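Local coordinates for UDP-N-acetylglucosamine 4-epimerase (Bacillus cereus, PDB 3M2P), which probably interconverts UDP-N-acetylglucosamine and UDP-N-acetylgalactosamine by inverting the sugar at C4, and binds UDP in a Rossmann-type fold, at residues E116-N122 with H261-D266; I155-A161 with V218-I224. All blocks are in the same frame, centred on the assembly; numbering follows the deposited sequence.

Interaction 1: residues E116-N122 with H261-D266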
ATOM      1  N   GLU A 116     -16.877  -2.621   0.591  1.00 38.48           N
ATOM      2  CA  GLU A 116     -18.002  -2.985   1.454  1.00 40.13           C
ATOM      3  C   GLU A 116     -18.702  -4.265   0.998  1.00 40.82           C
ATOM      4  O   GLU A 116     -19.359  -4.954   1.783  1.00 40.64           O
ATOM      5  CB  GLU A 116     -18.994  -1.830   1.588  1.00 39.54           C
ATOM      6  CG  GLU A 116     -18.636  -0.860   2.711  1.00 42.64           C
ATOM      7  CD  GLU A 116     -19.556   0.359   2.778  1.00 46.04           C
ATOM      8  OE1 GLU A 116     -19.591   1.137   1.791  1.00 46.53           O
ATOM      9  OE2 GLU A 116     -20.230   0.543   3.823  1.00 45.69           O
ATOM     10  N   THR A 117     -18.530  -4.577  -0.278  1.00 40.32           N
ATOM     11  CA  THR A 117     -19.072  -5.779  -0.888  1.00 38.89           C
ATOM     12  C   THR A 117     -18.537  -7.020  -0.194  1.00 39.53           C
ATOM     13  O   THR A 117     -19.087  -8.115  -0.328  1.00 40.74           O
ATOM     14  CB  THR A 117     -18.661  -5.803  -2.373  1.00 39.72           C
ATOM     15  OG1 THR A 117     -19.606  -5.042  -3.134  1.00 39.62           O
ATOM     16  CG2 THR A 117     -18.550  -7.233  -2.934  1.00 39.97           C
ATOM     17  N   SER A 118     -17.480  -6.829   0.583  1.00 38.96           N
ATOM     18  CA  SER A 118     -16.587  -7.913   0.941  1.00 38.00           C
ATOM     19  C   SER A 118     -16.615  -8.206   2.432  1.00 37.66           C
ATOM     20  O   SER A 118     -15.974  -9.134   2.910  1.00 37.33           O
ATOM     21  CB  SER A 118     -15.176  -7.517   0.526  1.00 38.51           C
ATOM     22  OG  SER A 118     -14.577  -8.544  -0.226  1.00 40.65           O
ATOM     23  N   LEU A 119     -17.343  -7.386   3.169  1.00 38.30           N
ATOM     24  CA  LEU A 119     -17.460  -7.555   4.609  1.00 38.76           C
ATOM     25  C   LEU A 119     -18.034  -8.929   4.971  1.00 38.64           C
ATOM     26  O   LEU A 119     -18.905  -9.455   4.268  1.00 39.53           O
ATOM     27  CB  LEU A 119     -18.335  -6.432   5.183  1.00 39.20           C
ATOM     28  CG  LEU A 119     -17.749  -5.023   5.085  1.00 38.60           C
ATOM     29  CD1 LEU A 119     -18.836  -3.995   4.944  1.00 39.43           C
ATOM     30  CD2 LEU A 119     -16.868  -4.723   6.299  1.00 38.30           C
ATOM     31  N   PRO A 120     -17.516  -9.543   6.045  1.00 38.38           N
ATOM     32  CA  PRO A 120     -16.364  -9.082   6.823  1.00 38.92           C
ATOM     33  C   PRO A 120     -15.041  -9.411   6.116  1.00 38.30           C
ATOM     34  O   PRO A 120     -14.955 -10.414   5.389  1.00 37.92           O
ATOM     35  CB  PRO A 120     -16.458  -9.907   8.117  1.00 37.93           C
ATOM     36  CG  PRO A 120     -17.649 -10.799   7.963  1.00 37.57           C
ATOM     37  CD  PRO A 120     -17.988 -10.849   6.517  1.00 37.25           C
ATOM     38  N   TRP A 121     -14.019  -8.592   6.353  1.00 37.37           N
ATOM     39  CA  TRP A 121     -12.728  -8.775   5.696  1.00 36.36           C
ATOM     40  C   TRP A 121     -11.814  -9.740   6.441  1.00 36.17           C
ATOM     41  O   TRP A 121     -11.591  -9.596   7.644  1.00 36.75           O
ATOM     42  CB  TRP A 121     -12.016  -7.431   5.537  1.00 36.11           C
ATOM     43  CG  TRP A 121     -12.780  -6.432   4.734  1.00 36.53           C
ATOM     44  CD1 TRP A 121     -13.371  -6.637   3.526  1.00 36.26           C
ATOM     45  CD2 TRP A 121     -13.017  -5.063   5.071  1.00 35.92           C
ATOM     46  NE1 TRP A 121     -13.979  -5.487   3.099  1.00 37.07           N
ATOM     47  CE2 TRP A 121     -13.776  -4.502   4.029  1.00 37.24           C
ATOM     48  CE3 TRP A 121     -12.668  -4.257   6.158  1.00 36.58           C
ATOM     49  CZ2 TRP A 121     -14.186  -3.165   4.033  1.00 37.89           C
ATOM     50  CZ3 TRP A 121     -13.085  -2.923   6.164  1.00 37.76           C
ATOM     51  CH2 TRP A 121     -13.834  -2.397   5.110  1.00 37.69           C
ATOM     52  N   ASN A 122     -11.281 -10.726   5.728  1.00 34.90           N
ATOM     53  CA  ASN A 122     -10.198 -11.521   6.292  1.00 34.81           C
ATOM     54  C   ASN A 122      -8.911 -11.222   5.553  1.00 34.65           C
ATOM     55  O   ASN A 122      -8.922 -10.592   4.507  1.00 33.72           O
ATOM     56  CB  ASN A 122     -10.507 -13.026   6.295  1.00 34.42           C
ATOM     57  CG  ASN A 122     -10.562 -13.622   4.910  1.00 33.99           C
ATOM     58  OD1 ASN A 122     -10.043 -13.061   3.949  1.00 33.82           O
ATOM     59  ND2 ASN A 122     -11.192 -14.779   4.802  1.00 34.49           N
ATOM     60  N   HIS A 261     -18.870   4.746   6.078  1.00 50.57           N
ATOM     61  CA  HIS A 261     -18.867   3.407   5.491  1.00 49.27           C
ATOM     62  C   HIS A 261     -18.620   2.320   6.542  1.00 46.84           C
ATOM     63  O   HIS A 261     -18.089   2.596   7.620  1.00 46.75           O
ATOM     64  CB  HIS A 261     -17.859   3.324   4.336  1.00 48.68           C
ATOM     65  CG  HIS A 261     -18.184   4.240   3.193  1.00 52.07           C
ATOM     66  ND1 HIS A 261     -17.594   5.477   3.035  1.00 53.59           N
ATOM     67  CD2 HIS A 261     -19.058   4.110   2.165  1.00 52.75           C
ATOM     68  CE1 HIS A 261     -18.081   6.065   1.955  1.00 52.73           C
ATOM     69  NE2 HIS A 261     -18.970   5.254   1.408  1.00 53.64           N
ATOM     70  N   SER A 262     -19.024   1.089   6.241  1.00 44.76           N
ATOM     71  CA  SER A 262     -18.808  -0.021   7.169  1.00 43.91           C
ATOM     72  C   SER A 262     -17.367  -0.519   7.172  1.00 41.74           C
ATOM     73  O   SER A 262     -16.742  -0.634   6.123  1.00 41.39           O
ATOM     74  CB  SER A 262     -19.746  -1.184   6.848  1.00 43.04           C
ATOM     75  OG  SER A 262     -21.020  -0.969   7.415  1.00 43.48           O
ATOM     76  N   SER A 263     -16.840  -0.816   8.353  1.00 40.89           N
ATOM     77  CA  SER A 263     -15.545  -1.491   8.437  1.00 40.16           C
ATOM     78  C   SER A 263     -15.431  -2.408   9.649  1.00 38.47           C
ATOM     79  O   SER A 263     -15.462  -1.967  10.792  1.00 38.29           O
ATOM     80  CB  SER A 263     -14.374  -0.497   8.371  1.00 40.00           C
ATOM     81  OG  SER A 263     -14.464   0.509   9.364  1.00 39.42           O
ATOM     82  N   TYR A 264     -15.315  -3.701   9.380  1.00 38.05           N
ATOM     83  CA  TYR A 264     -15.076  -4.678  10.427  1.00 38.42           C
ATOM     84  C   TYR A 264     -14.377  -5.880   9.840  1.00 37.87           C
ATOM     85  O   TYR A 264     -14.364  -6.057   8.626  1.00 38.06           O
ATOM     86  CB  TYR A 264     -16.375  -5.098  11.117  1.00 38.94           C
ATOM     87  CG  TYR A 264     -17.527  -5.465  10.198  1.00 38.53           C
ATOM     88  CD1 TYR A 264     -18.472  -4.514   9.833  1.00 39.77           C
ATOM     89  CD2 TYR A 264     -17.688  -6.764   9.722  1.00 37.77           C
ATOM     90  CE1 TYR A 264     -19.530  -4.833   9.011  1.00 39.93           C
ATOM     91  CE2 TYR A 264     -18.746  -7.093   8.891  1.00 37.90           C
ATOM     92  CZ  TYR A 264     -19.672  -6.121   8.546  1.00 38.50           C
ATOM     93  OH  TYR A 264     -20.747  -6.417   7.736  1.00 36.81           O
HETATM   94  N   MSE A 265     -13.799  -6.710  10.697  1.00 38.00           N
HETATM   95  CA  MSE A 265     -12.997  -7.825  10.222  1.00 37.49           C
HETATM   96  C   MSE A 265     -13.341  -9.140  10.870  1.00 36.48           C
HETATM   97  O   MSE A 265     -13.808  -9.205  12.002  1.00 35.75           O
HETATM   98  CB  MSE A 265     -11.511  -7.577  10.474  1.00 36.32           C
HETATM   99  CG  MSE A 265     -10.942  -6.370   9.785  1.00 38.34           C
HETATM  100 SE   MSE A 265      -9.232  -5.887  10.573  1.00 52.79          SE
HETATM  101  CE  MSE A 265      -9.792  -5.777  12.454  1.00 36.83           C
ATOM    102  N   ASP A 266     -13.038 -10.189  10.124  1.00 36.97           N
ATOM    103  CA  ASP A 266     -13.018 -11.552  10.602  1.00 35.68           C
ATOM    104  C   ASP A 266     -11.652 -11.800  11.249  1.00 36.49           C
ATOM    105  O   ASP A 266     -10.618 -11.703  10.588  1.00 36.78           O
ATOM    106  CB  ASP A 266     -13.221 -12.449   9.390  1.00 35.25           C
ATOM    107  CG  ASP A 266     -13.067 -13.895   9.707  1.00 36.55           C
ATOM    108  OD1 ASP A 266     -12.787 -14.203  10.878  1.00 37.66           O
ATOM    109  OD2 ASP A 266     -13.221 -14.721   8.779  1.00 37.22           O
TER
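Trp-121 and Met-265 form an isolated beta bridge, their CA atoms 4.6 Å apart, where two loops of the extended SDR-type fold, the first opening with a 3-10 segment, pass each other. Two backbone bonds define it: Asp-266 N gives its hydrogen to Trp-121 O at 2.9 Å, and Trp-121 N reaches Tyr-264 O in a weak but nearly straight bond of 3.4 Å. At the far end, the backbone Ser-262 N donates to Glu-116 OE2 at 2.8 Å, meeting the carboxylate from above its plane. The other carboxylate oxygen lies at the edge of the His-261 ring, whose plane stands 85° from the carboxylate. Other polar groups are satisfied outside the pair: Ser-263 OG by His-162, Ser-262 OG by the backbone N of Lys-196, Trp-121 NE1 by the carbonyl of Asp-115, and Asp-266 OD1 by Ser-268. Apolar packing fills the middle. Pro-120, after a cis peptide bond, lies at the edge of the Tyr-264 ring. With chi1 48° placing CG between its backbone N and carbonyl carbon, Tyr-264 presents a face to Leu-119, whose CD2 sits 3.7 Å from the ring centroid, 6° off the normal, in a CH-pi contact.

Interaction 2: residues I155-A161 with V218-I224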
ATOM      1  N   ILE A 155       8.657 -10.720  11.256  1.00 32.87           N
ATOM      2  CA  ILE A 155       7.738  -9.612  11.425  1.00 32.86           C
ATOM      3  C   ILE A 155       6.260 -10.017  11.325  1.00 33.22           C
ATOM      4  O   ILE A 155       5.807 -10.542  10.309  1.00 32.72           O
ATOM      5  CB  ILE A 155       8.047  -8.471  10.422  1.00 33.44           C
ATOM      6  CG1 ILE A 155       9.406  -7.831  10.723  1.00 33.28           C
ATOM      7  CG2 ILE A 155       6.957  -7.425  10.459  1.00 33.36           C
ATOM      8  CD1 ILE A 155       9.983  -7.052   9.557  1.00 32.66           C
ATOM      9  N   LYS A 156       5.522  -9.750  12.398  1.00 33.05           N
ATOM     10  CA  LYS A 156       4.089  -9.980  12.454  1.00 33.13           C
ATOM     11  C   LYS A 156       3.316  -8.663  12.328  1.00 33.84           C
ATOM     12  O   LYS A 156       3.281  -7.870  13.266  1.00 33.75           O
ATOM     13  CB  LYS A 156       3.729 -10.668  13.768  1.00 33.31           C
ATOM     14  CG  LYS A 156       4.024 -12.157  13.783  1.00 34.33           C
ATOM     15  CD  LYS A 156       4.378 -12.641  15.176  1.00 33.76           C
ATOM     16  CE  LYS A 156       5.314 -11.657  15.841  1.00 34.27           C
ATOM     17  NZ  LYS A 156       6.522 -12.356  16.349  1.00 35.20           N
ATOM     18  N   ASN A 157       2.704  -8.445  11.163  1.00 33.77           N
ATOM     19  CA  ASN A 157       1.862  -7.280  10.910  1.00 32.52           C
ATOM     20  C   ASN A 157       0.467  -7.437  11.512  1.00 33.21           C
ATOM     21  O   ASN A 157      -0.251  -8.389  11.200  1.00 33.58           O
ATOM     22  CB  ASN A 157       1.727  -7.059   9.409  1.00 32.82           C
ATOM     23  CG  ASN A 157       3.041  -6.742   8.751  1.00 32.90           C
ATOM     24  OD1 ASN A 157       3.335  -7.226   7.661  1.00 32.77           O
ATOM     25  ND2 ASN A 157       3.840  -5.919   9.405  1.00 33.59           N
ATOM     26  N   LEU A 158       0.081  -6.493  12.361  1.00 31.78           N
ATOM     27  CA  LEU A 158      -1.213  -6.537  13.028  1.00 32.01           C
ATOM     28  C   LEU A 158      -2.154  -5.472  12.484  1.00 32.29           C
ATOM     29  O   LEU A 158      -2.010  -4.297  12.807  1.00 33.58           O
ATOM     30  CB  LEU A 158      -1.032  -6.301  14.528  1.00 32.38           C
ATOM     31  CG  LEU A 158      -0.128  -7.257  15.297  1.00 31.94           C
ATOM     32  CD1 LEU A 158      -0.115  -6.906  16.772  1.00 32.22           C
ATOM     33  CD2 LEU A 158      -0.600  -8.674  15.082  1.00 32.33           C
ATOM     34  N   ARG A 159      -3.121  -5.866  11.669  1.00 31.82           N
ATOM     35  CA  ARG A 159      -4.124  -4.910  11.198  1.00 32.71           C
ATOM     36  C   ARG A 159      -5.197  -4.609  12.261  1.00 33.95           C
ATOM     37  O   ARG A 159      -6.259  -5.226  12.268  1.00 33.84           O
ATOM     38  CB  ARG A 159      -4.759  -5.392   9.894  1.00 31.56           C
ATOM     39  CG  ARG A 159      -3.775  -5.454   8.763  1.00 31.25           C
ATOM     40  CD  ARG A 159      -4.369  -6.056   7.523  1.00 31.24           C
ATOM     41  NE  ARG A 159      -3.455  -5.925   6.392  1.00 32.30           N
ATOM     42  CZ  ARG A 159      -3.506  -6.677   5.296  1.00 33.25           C
ATOM     43  NH1 ARG A 159      -4.427  -7.630   5.177  1.00 33.41           N
ATOM     44  NH2 ARG A 159      -2.641  -6.479   4.308  1.00 31.29           N
ATOM     45  N   PHE A 160      -4.904  -3.656  13.149  1.00 33.79           N
ATOM     46  CA  PHE A 160      -5.831  -3.232  14.201  1.00 33.79           C
ATOM     47  C   PHE A 160      -7.135  -2.658  13.671  1.00 34.97           C
ATOM     48  O   PHE A 160      -7.144  -1.931  12.683  1.00 35.37           O
ATOM     49  CB  PHE A 160      -5.182  -2.181  15.106  1.00 33.88           C
ATOM     50  CG  PHE A 160      -4.025  -2.697  15.895  1.00 34.29           C
ATOM     51  CD1 PHE A 160      -4.198  -3.720  16.812  1.00 33.97           C
ATOM     52  CD2 PHE A 160      -2.765  -2.162  15.724  1.00 33.87           C
ATOM     53  CE1 PHE A 160      -3.146  -4.201  17.526  1.00 33.74           C
ATOM     54  CE2 PHE A 160      -1.705  -2.637  16.439  1.00 33.38           C
ATOM     55  CZ  PHE A 160      -1.893  -3.663  17.337  1.00 34.77           C
ATOM     56  N   ALA A 161      -8.234  -2.988  14.345  1.00 36.61           N
ATOM     57  CA  ALA A 161      -9.516  -2.341  14.087  1.00 37.48           C
ATOM     58  C   ALA A 161      -9.441  -0.950  14.700  1.00 36.85           C
ATOM     59  O   ALA A 161      -8.389  -0.547  15.177  1.00 37.18           O
ATOM     60  CB  ALA A 161     -10.670  -3.145  14.688  1.00 37.42           C
ATOM     61  N   VAL A 218       7.118 -16.747  14.327  1.00 35.88           N
ATOM     62  CA  VAL A 218       6.012 -16.535  13.396  1.00 35.13           C
ATOM     63  C   VAL A 218       6.216 -15.236  12.610  1.00 34.97           C
ATOM     64  O   VAL A 218       6.678 -14.228  13.157  1.00 35.09           O
ATOM     65  CB  VAL A 218       4.637 -16.506  14.128  1.00 34.73           C
ATOM     66  CG1 VAL A 218       3.584 -15.804  13.292  1.00 34.86           C
ATOM     67  CG2 VAL A 218       4.176 -17.902  14.443  1.00 35.44           C
ATOM     68  N   SER A 219       5.897 -15.271  11.323  1.00 33.41           N
ATOM     69  CA  SER A 219       5.896 -14.065  10.523  1.00 32.82           C
ATOM     70  C   SER A 219       4.714 -14.136   9.584  1.00 33.88           C
ATOM     71  O   SER A 219       4.528 -15.146   8.898  1.00 35.34           O
ATOM     72  CB  SER A 219       7.214 -13.892   9.755  1.00 34.19           C
ATOM     73  OG  SER A 219       7.306 -14.740   8.618  1.00 35.83           O
ATOM     74  N   GLY A 220       3.912 -13.073   9.579  1.00 33.70           N
ATOM     75  CA  GLY A 220       2.738 -12.966   8.730  1.00 33.82           C
ATOM     76  C   GLY A 220       1.857 -11.738   8.978  1.00 33.99           C
ATOM     77  O   GLY A 220       2.287 -10.726   9.531  1.00 32.80           O
ATOM     78  N   THR A 221       0.599 -11.834   8.566  1.00 34.15           N
ATOM     79  CA  THR A 221      -0.331 -10.729   8.749  1.00 34.29           C
ATOM     80  C   THR A 221      -1.691 -11.128   9.365  1.00 34.27           C
ATOM     81  O   THR A 221      -2.382 -12.021   8.875  1.00 33.17           O
ATOM     82  CB  THR A 221      -0.477  -9.962   7.446  1.00 32.97           C
ATOM     83  OG1 THR A 221       0.816  -9.463   7.096  1.00 34.40           O
ATOM     84  CG2 THR A 221      -1.430  -8.794   7.607  1.00 32.20           C
ATOM     85  N   PHE A 222      -2.053 -10.454  10.451  1.00 31.82           N
ATOM     86  CA  PHE A 222      -3.247 -10.809  11.195  1.00 33.86           C
ATOM     87  C   PHE A 222      -4.211  -9.628  11.435  1.00 34.20           C
ATOM     88  O   PHE A 222      -3.773  -8.532  11.777  1.00 33.48           O
ATOM     89  CB  PHE A 222      -2.845 -11.409  12.535  1.00 33.84           C
ATOM     90  CG  PHE A 222      -1.742 -12.424  12.441  1.00 34.58           C
ATOM     91  CD1 PHE A 222      -0.419 -12.037  12.529  1.00 33.99           C
ATOM     92  CD2 PHE A 222      -2.029 -13.767  12.299  1.00 35.08           C
ATOM     93  CE1 PHE A 222       0.582 -12.961  12.460  1.00 33.81           C
ATOM     94  CE2 PHE A 222      -1.020 -14.702  12.223  1.00 34.62           C
ATOM     95  CZ  PHE A 222       0.278 -14.301  12.309  1.00 34.73           C
ATOM     96  N   ASN A 223      -5.516  -9.861  11.260  1.00 33.98           N
ATOM     97  CA  ASN A 223      -6.522  -8.889  11.672  1.00 34.59           C
ATOM     98  C   ASN A 223      -6.647  -8.974  13.179  1.00 35.29           C
ATOM     99  O   ASN A 223      -6.837 -10.061  13.720  1.00 36.32           O
ATOM    100  CB  ASN A 223      -7.894  -9.204  11.069  1.00 35.30           C
ATOM    101  CG  ASN A 223      -7.927  -9.078   9.567  1.00 35.43           C
ATOM    102  OD1 ASN A 223      -8.832  -9.598   8.910  1.00 36.49           O
ATOM    103  ND2 ASN A 223      -6.952  -8.389   9.009  1.00 34.91           N
ATOM    104  N   ILE A 224      -6.540  -7.846  13.866  1.00 34.74           N
ATOM    105  CA  ILE A 224      -6.849  -7.830  15.290  1.00 35.19           C
ATOM    106  C   ILE A 224      -8.114  -7.014  15.552  1.00 36.53           C
ATOM    107  O   ILE A 224      -8.047  -5.835  15.897  1.00 36.18           O
ATOM    108  CB  ILE A 224      -5.689  -7.296  16.163  1.00 34.65           C
ATOM    109  CG1 ILE A 224      -4.366  -7.993  15.823  1.00 33.46           C
ATOM    110  CG2 ILE A 224      -6.031  -7.478  17.631  1.00 35.13           C
ATOM    111  CD1 ILE A 224      -4.286  -9.455  16.232  1.00 33.47           C
TER
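Thr-221 CG2 lies over one face of the Arg-159 guanidinium, 3.7 Å above its plane and over its centre, in a parallel strand pair of the Rossmann-type sheet. The arginine chain runs extended from CG to NE, carrying the group back over the threonine; Glu-141 binds NE in a salt bridge and the Tyr-113 hydroxyl bonds NH1, which should fix its rotation. Across the sheet, Phe-222 turns its ring edge to Lys-156, with CE1 3.8 Å from Lys-156 CG. The Phe-160 ring takes Leu-158 CB over one face, offset toward the rim, and meets Ile-224 CB obliquely through CD1. Leu-158 CD2 adds a 3.9 Å contact to Ile-224 CG1. Lys-156, Leu-158, Phe-160, Phe-222 and Ile-224 all project to this side of the sheet, where helix 202-212 packs on Leu-158, Phe-160 and Ile-224. The short strand axes approach to 4.6 Å, 25° from parallel. Six backbone bonds join the segments, alternating in direction as parallel pairing requires. In the middle of the pairing, Phe-222 N points at Asn-157 O at 2.8 Å with an N-H...O angle of 172°, and Arg-159 N donates to Phe-222 O at 2.7 Å.

Interaction 2 belongs to the interior: ten of its fourteen touching residues are buried, and regular parallel pairing joins two main-sheet strands. Interaction 1 is a surface contact with two buried residues of eleven; its loops share a single bridge, supplemented by the Glu-116 carboxylate and the Trp-121 and Tyr-264 rings. In sequence, interaction 2 nests inside the loop closed by interaction 1. The centres lie about 17 Å apart, yet the contacts meet where Met-265, a selenomethionine here, packs its SE 3.5 Å from Arg-159 O. Tyr-113 stacks on Trp-121 while its hydroxyl bonds Arg-159. Phe-160 places its side chain about 4 Å from that of Leu-14, a UDP-binding residue; interaction 1 is remote from such residues.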